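Local coordinates for putative fumarylpyruvate hydrolase (Burkholderia cenocepacia, PDB 4MAQ), which is of unestablished function but is a putative hydrolase belonging to the fumarylacetoacetate hydrolase (FAH) family, with a core of mixed beta sheets, at residues B[92-97]-B[202-207]; B[106-111]-B[185-190]; B[214-219]-B[234-239]; B[114-119]-B[228-233]. All blocks are in the same frame, centred on the assembly; numbering follows the deposited sequence.

Interaction 1 (B[92-97]-B[202-207]); sequences VVAIGK and GDLIFT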
# COMPACT_ATOMS: atom_id res chain seq x y z
N VAL B 92 -12.27 0.87 13.14
CA VAL B 92 -12.06 0.81 11.69
C VAL B 92 -13.36 1.24 10.98
O VAL B 92 -14.46 0.76 11.30
CB VAL B 92 -11.66 -0.60 11.25
CG1 VAL B 92 -11.59 -0.70 9.72
CG2 VAL B 92 -10.30 -0.97 11.85
N VAL B 93 -13.24 2.22 10.08
CA VAL B 93 -14.37 2.72 9.29
C VAL B 93 -14.30 2.18 7.88
O VAL B 93 -13.25 2.25 7.24
CB VAL B 93 -14.32 4.27 9.26
CG1 VAL B 93 -15.55 4.78 8.55
CG2 VAL B 93 -14.25 4.84 10.68
N ALA B 94 -15.40 1.59 7.42
CA ALA B 94 -15.47 1.01 6.07
C ALA B 94 -16.27 1.92 5.16
O ALA B 94 -17.40 2.27 5.49
CB ALA B 94 -16.12 -0.38 6.15
N ILE B 95 -15.69 2.28 4.01
CA ILE B 95 -16.30 3.26 3.10
C ILE B 95 -17.18 2.57 2.05
O ILE B 95 -16.77 1.56 1.46
CB ILE B 95 -15.18 4.07 2.42
CG1 ILE B 95 -14.35 4.80 3.49
CG2 ILE B 95 -15.71 5.03 1.34
CD1 ILE B 95 -15.13 5.80 4.35
N GLY B 96 -18.35 3.13 1.79
CA GLY B 96 -19.26 2.57 0.79
C GLY B 96 -19.55 3.46 -0.41
O GLY B 96 -20.26 3.04 -1.33
N LYS B 97 -18.95 4.65 -0.48
CA LYS B 97 -19.24 5.59 -1.56
C LYS B 97 -18.01 6.39 -1.89
O LYS B 97 -17.39 6.99 -1.00
CB LYS B 97 -20.40 6.54 -1.17
CG LYS B 97 -20.81 7.55 -2.23
CD LYS B 97 -22.08 8.27 -1.82
CE LYS B 97 -21.93 9.09 -0.55
NZ LYS B 97 -23.13 9.92 -0.31
N GLY B 202 -14.96 0.48 -0.53
CA GLY B 202 -14.00 -0.56 -0.26
C GLY B 202 -12.84 -0.11 0.62
O GLY B 202 -12.13 -0.95 1.15
N ASP B 203 -12.66 1.20 0.79
CA ASP B 203 -11.59 1.69 1.67
C ASP B 203 -11.88 1.43 3.14
O ASP B 203 -13.03 1.46 3.59
CB ASP B 203 -11.31 3.17 1.44
CG ASP B 203 -10.63 3.43 0.11
OD1 ASP B 203 -10.05 2.45 -0.44
OD2 ASP B 203 -10.63 4.58 -0.36
N LEU B 204 -10.80 1.14 3.88
CA LEU B 204 -10.87 1.04 5.33
C LEU B 204 -10.01 2.16 5.91
O LEU B 204 -8.93 2.44 5.40
CB LEU B 204 -10.34 -0.31 5.85
CG LEU B 204 -11.11 -1.56 5.40
CD1 LEU B 204 -10.42 -2.79 5.98
CD2 LEU B 204 -12.57 -1.50 5.82
N ILE B 205 -10.48 2.77 7.01
CA ILE B 205 -9.71 3.77 7.72
C ILE B 205 -9.58 3.37 9.18
O ILE B 205 -10.59 3.18 9.88
CB ILE B 205 -10.35 5.16 7.62
CG1 ILE B 205 -10.60 5.58 6.15
CG2 ILE B 205 -9.48 6.19 8.35
CD1 ILE B 205 -11.42 6.87 6.03
N PHE B 206 -8.33 3.21 9.62
CA PHE B 206 -8.03 2.98 11.03
C PHE B 206 -7.88 4.37 11.65
O PHE B 206 -7.07 5.18 11.19
CB PHE B 206 -6.70 2.25 11.15
CG PHE B 206 -6.76 0.76 10.94
CD1 PHE B 206 -7.15 0.23 9.72
CD2 PHE B 206 -6.36 -0.09 11.95
CE1 PHE B 206 -7.16 -1.15 9.51
CE2 PHE B 206 -6.37 -1.47 11.75
CZ PHE B 206 -6.76 -2.00 10.53
N THR B 207 -8.69 4.65 12.66
CA THR B 207 -8.94 6.03 13.13
C THR B 207 -8.12 6.46 14.35
O THR B 207 -8.38 7.53 14.92
CB THR B 207 -10.45 6.28 13.41
OG1 THR B 207 -10.95 5.35 14.38
CG2 THR B 207 -11.25 6.13 12.14
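The ring of Phe206 carries Val92 CG2 on one face: the methyl sits 3.7 Å from the ring centroid, almost exactly on its normal, a textbook CH-pi contact. The two side chains lie alongside each other and point the same way. Val92 turns CG2 anti to its carbonyl carbon, which drops that methyl over the ring and sends CG1 across to Leu204, where it stands 4.1 Å from CB. The Phe206 side chain also touches Val36 and Cys38 of strand 36-39. On the sheet face that carries Val92 and Phe206, Leu204 extends its CD2 to within 3.7 Å of Ala94 CB. The other sheet face carries Val93 and Ile205, with Val93 CG2 meeting Thr207 CG2 at 3.6 Å where the two side chains cross at about a right angle. Four backbone hydrogen bonds hold the pair together. Val93 and Ile205 exchange two, each 2.8 Å between N and O and each with the donor in the carbonyl plane. Ile95 N then reaches Asp203 O nearly along the C=O axis, and Gly202 N approaches Ile95 O from above the carbonyl plane. Asp203 turns its carboxylate to Arg34 in a salt bridge, and Thr207 OG1 bonds to Leu91 O. The whole is a regular antiparallel strand pair, 85-95 with 204-206, buried in the mixed sheet of the FAH fold and flanked by helix 186-196 over the Val93-Ile205 face.

Interaction 2 (B[106-111]-B[185-190]); sequences DALSHV and PVPDVI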
# COMPACT_ATOMS: atom_id res chain seq x y z
N ASP B 106 -20.76 15.94 5.05
CA ASP B 106 -21.25 14.90 4.14
C ASP B 106 -20.52 13.57 4.33
O ASP B 106 -20.86 12.57 3.70
CB ASP B 106 -21.04 15.34 2.68
CG ASP B 106 -21.79 16.61 2.35
OD1 ASP B 106 -22.92 16.78 2.85
OD2 ASP B 106 -21.26 17.44 1.57
N ALA B 107 -19.50 13.57 5.17
CA ALA B 107 -18.58 12.43 5.22
C ALA B 107 -19.21 11.12 5.71
O ALA B 107 -18.96 10.05 5.14
CB ALA B 107 -17.36 12.78 6.04
N LEU B 108 -20.06 11.21 6.73
CA LEU B 108 -20.67 9.98 7.25
C LEU B 108 -21.56 9.30 6.22
O LEU B 108 -21.74 8.09 6.28
CB LEU B 108 -21.38 10.24 8.59
CG LEU B 108 -20.44 10.60 9.74
CD1 LEU B 108 -21.26 10.89 11.00
CD2 LEU B 108 -19.39 9.53 10.02
N SER B 109 -22.09 10.04 5.24
CA SER B 109 -22.88 9.42 4.18
C SER B 109 -22.05 8.51 3.28
O SER B 109 -22.62 7.73 2.52
CB SER B 109 -23.61 10.43 3.32
OG SER B 109 -22.75 11.04 2.38
N HIS B 110 -20.73 8.64 3.35
CA HIS B 110 -19.82 7.77 2.61
C HIS B 110 -19.48 6.50 3.36
O HIS B 110 -18.76 5.65 2.82
CB HIS B 110 -18.52 8.52 2.27
CG HIS B 110 -18.71 9.63 1.27
ND1 HIS B 110 -18.37 9.50 -0.07
CD2 HIS B 110 -19.23 10.88 1.40
CE1 HIS B 110 -18.65 10.62 -0.70
NE2 HIS B 110 -19.17 11.48 0.17
N VAL B 111 -19.95 6.37 4.61
CA VAL B 111 -19.55 5.22 5.44
C VAL B 111 -20.53 4.06 5.28
O VAL B 111 -21.73 4.23 5.49
CB VAL B 111 -19.46 5.62 6.92
CG1 VAL B 111 -19.23 4.42 7.82
CG2 VAL B 111 -18.37 6.66 7.11
N PRO B 185 -12.41 13.92 14.64
CA PRO B 185 -13.46 12.92 14.53
C PRO B 185 -13.52 12.28 13.16
O PRO B 185 -12.91 12.76 12.19
CB PRO B 185 -14.76 13.69 14.80
CG PRO B 185 -14.41 15.13 14.79
CD PRO B 185 -12.92 15.29 14.85
N VAL B 186 -14.28 11.20 13.07
CA VAL B 186 -14.35 10.41 11.85
C VAL B 186 -14.70 11.24 10.60
O VAL B 186 -14.03 11.09 9.58
CB VAL B 186 -15.30 9.20 12.05
CG1 VAL B 186 -15.64 8.53 10.72
CG2 VAL B 186 -14.69 8.23 13.04
N PRO B 187 -15.71 12.16 10.67
CA PRO B 187 -16.02 12.92 9.44
C PRO B 187 -14.83 13.75 8.95
O PRO B 187 -14.64 13.89 7.73
CB PRO B 187 -17.17 13.85 9.87
CG PRO B 187 -17.79 13.19 11.06
CD PRO B 187 -16.68 12.43 11.75
N ASP B 188 -14.04 14.30 9.87
CA ASP B 188 -12.86 15.08 9.47
C ASP B 188 -11.73 14.21 8.96
O ASP B 188 -11.05 14.58 8.03
CB ASP B 188 -12.35 15.94 10.61
CG ASP B 188 -13.33 16.99 11.01
OD1 ASP B 188 -13.57 17.88 10.21
OD2 ASP B 188 -13.87 16.89 12.11
N VAL B 189 -11.56 13.03 9.55
CA VAL B 189 -10.56 12.10 9.05
C VAL B 189 -10.88 11.71 7.60
O VAL B 189 -10.00 11.73 6.73
CB VAL B 189 -10.44 10.87 9.96
CG1 VAL B 189 -9.50 9.86 9.33
CG2 VAL B 189 -9.88 11.30 11.31
N ILE B 190 -12.15 11.38 7.34
CA ILE B 190 -12.60 11.05 5.99
C ILE B 190 -12.31 12.20 5.04
O ILE B 190 -11.79 12.01 3.95
CB ILE B 190 -14.10 10.70 5.98
CG1 ILE B 190 -14.32 9.35 6.68
CG2 ILE B 190 -14.67 10.74 4.57
CD1 ILE B 190 -15.77 9.08 7.01
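Asp106 O is the best-held polar atom here, gripped by two bonds from one residue. Ser109 OG donates to it at 2.8 Å in the carbonyl plane, and Ser109 N adds a weak bond at 3.2 Å. The His110 ring also brings an edge to this oxygen, which lies in the ring plane. That wraps the chain tightly through the 3-10 turn 108-110, and Ser109 OG and His110 ND1 bond to Lys97 NZ and O respectively. Between 106-111 and 185-190 themselves there is no hydrogen bond but van der Waals packing, mostly of apolar side chains. Ala107 points its CB toward the first turn of helix 186-196, packing 3.4 Å from Pro187 O and 3.7 Å from Ile190 CG2. In the FAH fold this helix, which has Pro185 at its N-cap position, lies over the large mixed sheet, with Val186 resting on Val93 and Ile190 on Ile205; the 3-10 turn 108-110 packs beside it and leads into strand 111-122. Leu108 reaches back over the helix start: its CG stands 3.9 Å from Pro187 CG as the two cross obliquely, while CD2 touches Val186 CG1, the side chains crossing at about a right angle. One turn further along the helix, Ile190 has CG1 anti to its carbonyl carbon and an extended chain beyond (chi2 166°), so CD1 reaches Val111 CG2, 3.6 Å away, again crosswise. Its CG2 branch, anti to the backbone N, meets Ala107.

Interaction 3 (B[214-219]-B[234-239]); sequences GALQPG and FVVGAK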
# COMPACT_ATOMS: atom_id res chain seq x y z
N GLY B 214 1.83 -1.16 23.36
CA GLY B 214 2.83 -1.99 24.01
C GLY B 214 3.09 -3.22 23.19
O GLY B 214 2.49 -3.40 22.13
N ALA B 215 3.99 -4.08 23.66
CA ALA B 215 4.43 -5.25 22.90
C ALA B 215 3.53 -6.48 23.04
O ALA B 215 2.87 -6.68 24.07
CB ALA B 215 5.85 -5.60 23.31
N LEU B 216 3.55 -7.31 22.00
CA LEU B 216 2.93 -8.65 21.98
C LEU B 216 4.02 -9.68 21.85
O LEU B 216 4.90 -9.53 21.00
CB LEU B 216 1.98 -8.79 20.79
CG LEU B 216 0.76 -7.89 20.80
CD1 LEU B 216 -0.00 -8.04 19.47
CD2 LEU B 216 -0.12 -8.17 22.01
N GLN B 217 3.98 -10.72 22.69
CA GLN B 217 4.89 -11.84 22.59
C GLN B 217 4.23 -12.97 21.82
O GLN B 217 3.00 -13.09 21.84
CB GLN B 217 5.23 -12.38 23.99
CG GLN B 217 5.82 -11.34 24.92
CD GLN B 217 7.00 -10.63 24.30
OE1 GLN B 217 7.84 -11.26 23.66
NE2 GLN B 217 7.06 -9.31 24.46
N PRO B 218 5.04 -13.79 21.12
CA PRO B 218 4.49 -15.01 20.53
C PRO B 218 3.66 -15.78 21.55
O PRO B 218 4.08 -15.95 22.70
CB PRO B 218 5.75 -15.78 20.12
CG PRO B 218 6.77 -14.72 19.88
CD PRO B 218 6.50 -13.69 20.92
N GLY B 219 2.45 -16.20 21.16
CA GLY B 219 1.58 -16.95 22.05
C GLY B 219 0.59 -16.11 22.83
O GLY B 219 -0.32 -16.66 23.45
N PHE B 234 -7.89 -13.39 19.69
CA PHE B 234 -6.99 -14.16 18.82
C PHE B 234 -5.69 -14.45 19.55
O PHE B 234 -5.41 -13.86 20.60
CB PHE B 234 -6.75 -13.46 17.45
CG PHE B 234 -5.99 -12.14 17.51
CD1 PHE B 234 -4.60 -12.11 17.63
CD2 PHE B 234 -6.66 -10.92 17.35
CE1 PHE B 234 -3.91 -10.89 17.61
CE2 PHE B 234 -5.98 -9.71 17.32
CZ PHE B 234 -4.60 -9.69 17.47
N VAL B 235 -4.93 -15.39 19.01
CA VAL B 235 -3.66 -15.78 19.59
C VAL B 235 -2.54 -15.40 18.62
O VAL B 235 -2.63 -15.66 17.42
CB VAL B 235 -3.64 -17.31 19.91
CG1 VAL B 235 -2.27 -17.76 20.40
CG2 VAL B 235 -4.70 -17.64 20.95
N VAL B 236 -1.49 -14.77 19.14
CA VAL B 236 -0.31 -14.44 18.33
C VAL B 236 0.48 -15.72 18.05
O VAL B 236 0.72 -16.53 18.97
CB VAL B 236 0.57 -13.43 19.06
CG1 VAL B 236 1.81 -13.09 18.26
CG2 VAL B 236 -0.23 -12.15 19.31
N GLY B 237 0.87 -15.91 16.79
CA GLY B 237 1.62 -17.09 16.41
C GLY B 237 3.05 -17.11 16.93
O GLY B 237 3.54 -16.17 17.59
N ALA B 238 3.73 -18.21 16.62
CA ALA B 238 5.11 -18.43 17.03
C ALA B 238 6.05 -17.55 16.20
O ALA B 238 5.81 -17.28 15.03
CB ALA B 238 5.48 -19.91 16.86
N LYS B 239 7.16 -17.15 16.81
CA LYS B 239 8.19 -16.40 16.10
C LYS B 239 8.86 -17.29 15.04
O LYS B 239 9.26 -18.41 15.34
CB LYS B 239 9.21 -15.86 17.11
CG LYS B 239 10.27 -14.94 16.53
CD LYS B 239 11.14 -14.38 17.65
CE LYS B 239 12.09 -13.28 17.18
NZ LYS B 239 12.66 -12.52 18.33
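Here two sheets of the FAH fold come together at their ends: the chain leaving strand 214-216 passes, at 96° in end-to-end direction, the tail of strand 230-236. Leu216 and Val236 face one another and cross obliquely, Leu216 CD1 lying 4.1 Å from Val236 CG2. With CG1 anti to its backbone N, Val236 splits its two methyls, CG2 going to the leucine and CG1 lying 3.8 Å from Gln217 O. Pro218 and Lys239 instead run side by side and point the same way, the proline CG against the lysine CB at 3.9 Å. Beyond that, the extended lysine chain leads away, and its NZ bonds to Asn83 OD1; Tyr78 touches Pro218, Val236 and Lys239 alike. A single hydrogen bond, Gly219 N to Val236 O at 2.8 Å, joins the backbones; it is bent, 139° at the hydrogen, and comes from above the carbonyl plane. At Gly219 (phi 94°) a CB would collide with the carbonyl O of Pro218, so the absence of a side chain permits this turn. Gly237 O has no hydrogen-bond partner in the model, yet it is buried against the proline, with Pro218 CA 3.3 Å away in a CA-H...O contact.

Interaction 4 (B[114-119]-B[228-233]); sequences YGVGVD and GIATFE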
# COMPACT_ATOMS: atom_id res chain seq x y z
N TYR B 114 -18.66 -0.35 10.17
CA TYR B 114 -17.60 -0.24 11.15
C TYR B 114 -17.11 -1.61 11.59
O TYR B 114 -17.87 -2.57 11.64
CB TYR B 114 -18.11 0.48 12.41
CG TYR B 114 -18.45 1.91 12.11
CD1 TYR B 114 -19.74 2.26 11.70
CD2 TYR B 114 -17.49 2.93 12.23
CE1 TYR B 114 -20.08 3.56 11.39
CE2 TYR B 114 -17.81 4.25 11.91
CZ TYR B 114 -19.10 4.56 11.50
OH TYR B 114 -19.37 5.89 11.22
N GLY B 115 -15.84 -1.66 12.01
CA GLY B 115 -15.31 -2.81 12.70
C GLY B 115 -14.28 -2.37 13.72
O GLY B 115 -14.10 -1.16 13.96
N VAL B 116 -13.60 -3.35 14.30
CA VAL B 116 -12.57 -3.09 15.30
C VAL B 116 -11.29 -3.74 14.78
O VAL B 116 -11.33 -4.86 14.27
CB VAL B 116 -12.95 -3.67 16.68
CG1 VAL B 116 -11.82 -3.49 17.68
CG2 VAL B 116 -14.23 -3.00 17.16
N GLY B 117 -10.18 -3.02 14.87
CA GLY B 117 -8.93 -3.52 14.31
C GLY B 117 -7.78 -3.35 15.26
O GLY B 117 -7.88 -2.62 16.27
N VAL B 118 -6.68 -4.02 14.95
CA VAL B 118 -5.42 -3.78 15.65
C VAL B 118 -4.39 -3.38 14.60
O VAL B 118 -4.12 -4.13 13.66
CB VAL B 118 -4.93 -5.02 16.43
CG1 VAL B 118 -3.70 -4.66 17.25
CG2 VAL B 118 -6.05 -5.55 17.34
N ASP B 119 -3.84 -2.18 14.73
CA ASP B 119 -2.69 -1.77 13.94
C ASP B 119 -1.49 -2.44 14.59
O ASP B 119 -1.11 -2.10 15.71
CB ASP B 119 -2.61 -0.24 13.95
CG ASP B 119 -1.32 0.31 13.33
OD1 ASP B 119 -0.63 -0.43 12.62
OD2 ASP B 119 -1.01 1.50 13.58
N GLY B 228 -20.52 -1.89 21.42
CA GLY B 228 -21.57 -1.84 20.42
C GLY B 228 -21.14 -2.19 19.01
O GLY B 228 -21.99 -2.35 18.12
N ILE B 229 -19.83 -2.32 18.77
CA ILE B 229 -19.35 -2.56 17.42
C ILE B 229 -18.89 -4.01 17.27
O ILE B 229 -19.47 -4.76 16.47
CB ILE B 229 -18.22 -1.57 16.99
CG1 ILE B 229 -18.70 -0.11 17.11
CG2 ILE B 229 -17.68 -1.89 15.60
CD1 ILE B 229 -19.93 0.23 16.30
N ALA B 230 -17.88 -4.42 18.04
CA ALA B 230 -17.39 -5.80 18.01
C ALA B 230 -16.45 -6.03 19.17
O ALA B 230 -15.89 -5.08 19.71
CB ALA B 230 -16.65 -6.07 16.70
N THR B 231 -16.28 -7.30 19.54
CA THR B 231 -15.15 -7.70 20.35
C THR B 231 -14.39 -8.76 19.57
O THR B 231 -14.91 -9.29 18.58
CB THR B 231 -15.57 -8.25 21.73
OG1 THR B 231 -16.40 -9.41 21.54
CG2 THR B 231 -16.32 -7.19 22.52
N PHE B 232 -13.18 -9.06 20.01
CA PHE B 232 -12.38 -10.07 19.35
C PHE B 232 -11.51 -10.81 20.35
O PHE B 232 -11.25 -10.32 21.49
CB PHE B 232 -11.50 -9.49 18.23
CG PHE B 232 -10.43 -8.58 18.73
CD1 PHE B 232 -9.21 -9.07 19.18
CD2 PHE B 232 -10.63 -7.19 18.73
CE1 PHE B 232 -8.22 -8.21 19.65
CE2 PHE B 232 -9.63 -6.33 19.20
CZ PHE B 232 -8.43 -6.84 19.67
N GLU B 233 -11.03 -11.96 19.89
CA GLU B 233 -10.06 -12.78 20.64
C GLU B 233 -9.21 -13.53 19.62
O GLU B 233 -9.75 -14.20 18.76
CB GLU B 233 -10.80 -13.74 21.57
CG GLU B 233 -9.89 -14.72 22.34
CD GLU B 233 -10.58 -15.35 23.55
OE1 GLU B 233 -11.60 -14.80 24.05
OE2 GLU B 233 -10.10 -16.41 24.01
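Strands 114-119 and 230-233 run at 32° to each other with their axes 6.8 Å apart at closest approach, and no hydrogen bond joins them. This is face-to-face packing of two sheets, as in a beta sandwich: strand 111-122 belongs to the large mixed sheet of the FAH fold, strand 230-236 to the five-stranded one, and side chains fill the gap, resting partly on the opposing backbone. The second strand opens with a classic beta bulge, in which Ile229 and Ala230 both face Val226. Both also point toward the opposing sheet. Ile229 places CG2, anti to its backbone N, over the glycine of the other strand, 3.9 Å from Gly115 CA, and against Tyr114 CB at 4.0 Å. From that CB the tyrosine ring leads away, ending in a hydrogen bond between Tyr114 OH and His159 ND1. Val116 is the middle of the contact and works with both methyls. Its CG2, anti to the carbonyl carbon, lies 3.7 Å from Ala230 O and 3.9 Å from Ala230 CB; its CG1 comes to the edge of the Phe232 ring, near the ring plane, 3.9 Å from CE2. Phe232 takes the crowded first torsion, chi1 67°, with CG between backbone N and carbonyl carbon, and its side chain crosses those of Val116 and Val118 at about a right angle. Ile89 and Val222 also touch the Phe232 side chain, and the Phe234 ring meets its ring with the planes about 20° apart. The closest side-chain approach is at the ring tip, where Val118 CG2 lies obliquely 3.6 Å from Phe232 CZ.

From the N terminus, strand 85-95 supplies the first segment of interaction 1, and the turn at 106-111 and strand 111-122 then open interactions 2 and 4. Helix 186-196 closes interaction 2, and strand 204-206 closes interaction 1 around it, so 2 is nested inside 1. Interaction 3 opens only afterwards, at 214-219. Segment 228-233 then closes interaction 4, whose loop crosses those of all three others, and 234-239 closes interaction 3 on the same strand. Interactions 1 and 2 meet where Gly96 N bonds to His110 O, and 1 and 4 where Val92 N bonds to Gly115 O. Thus helix, large sheet and five-stranded sheet are tied in succession, with interactions 2 and 3 about 33 Å apart between centres.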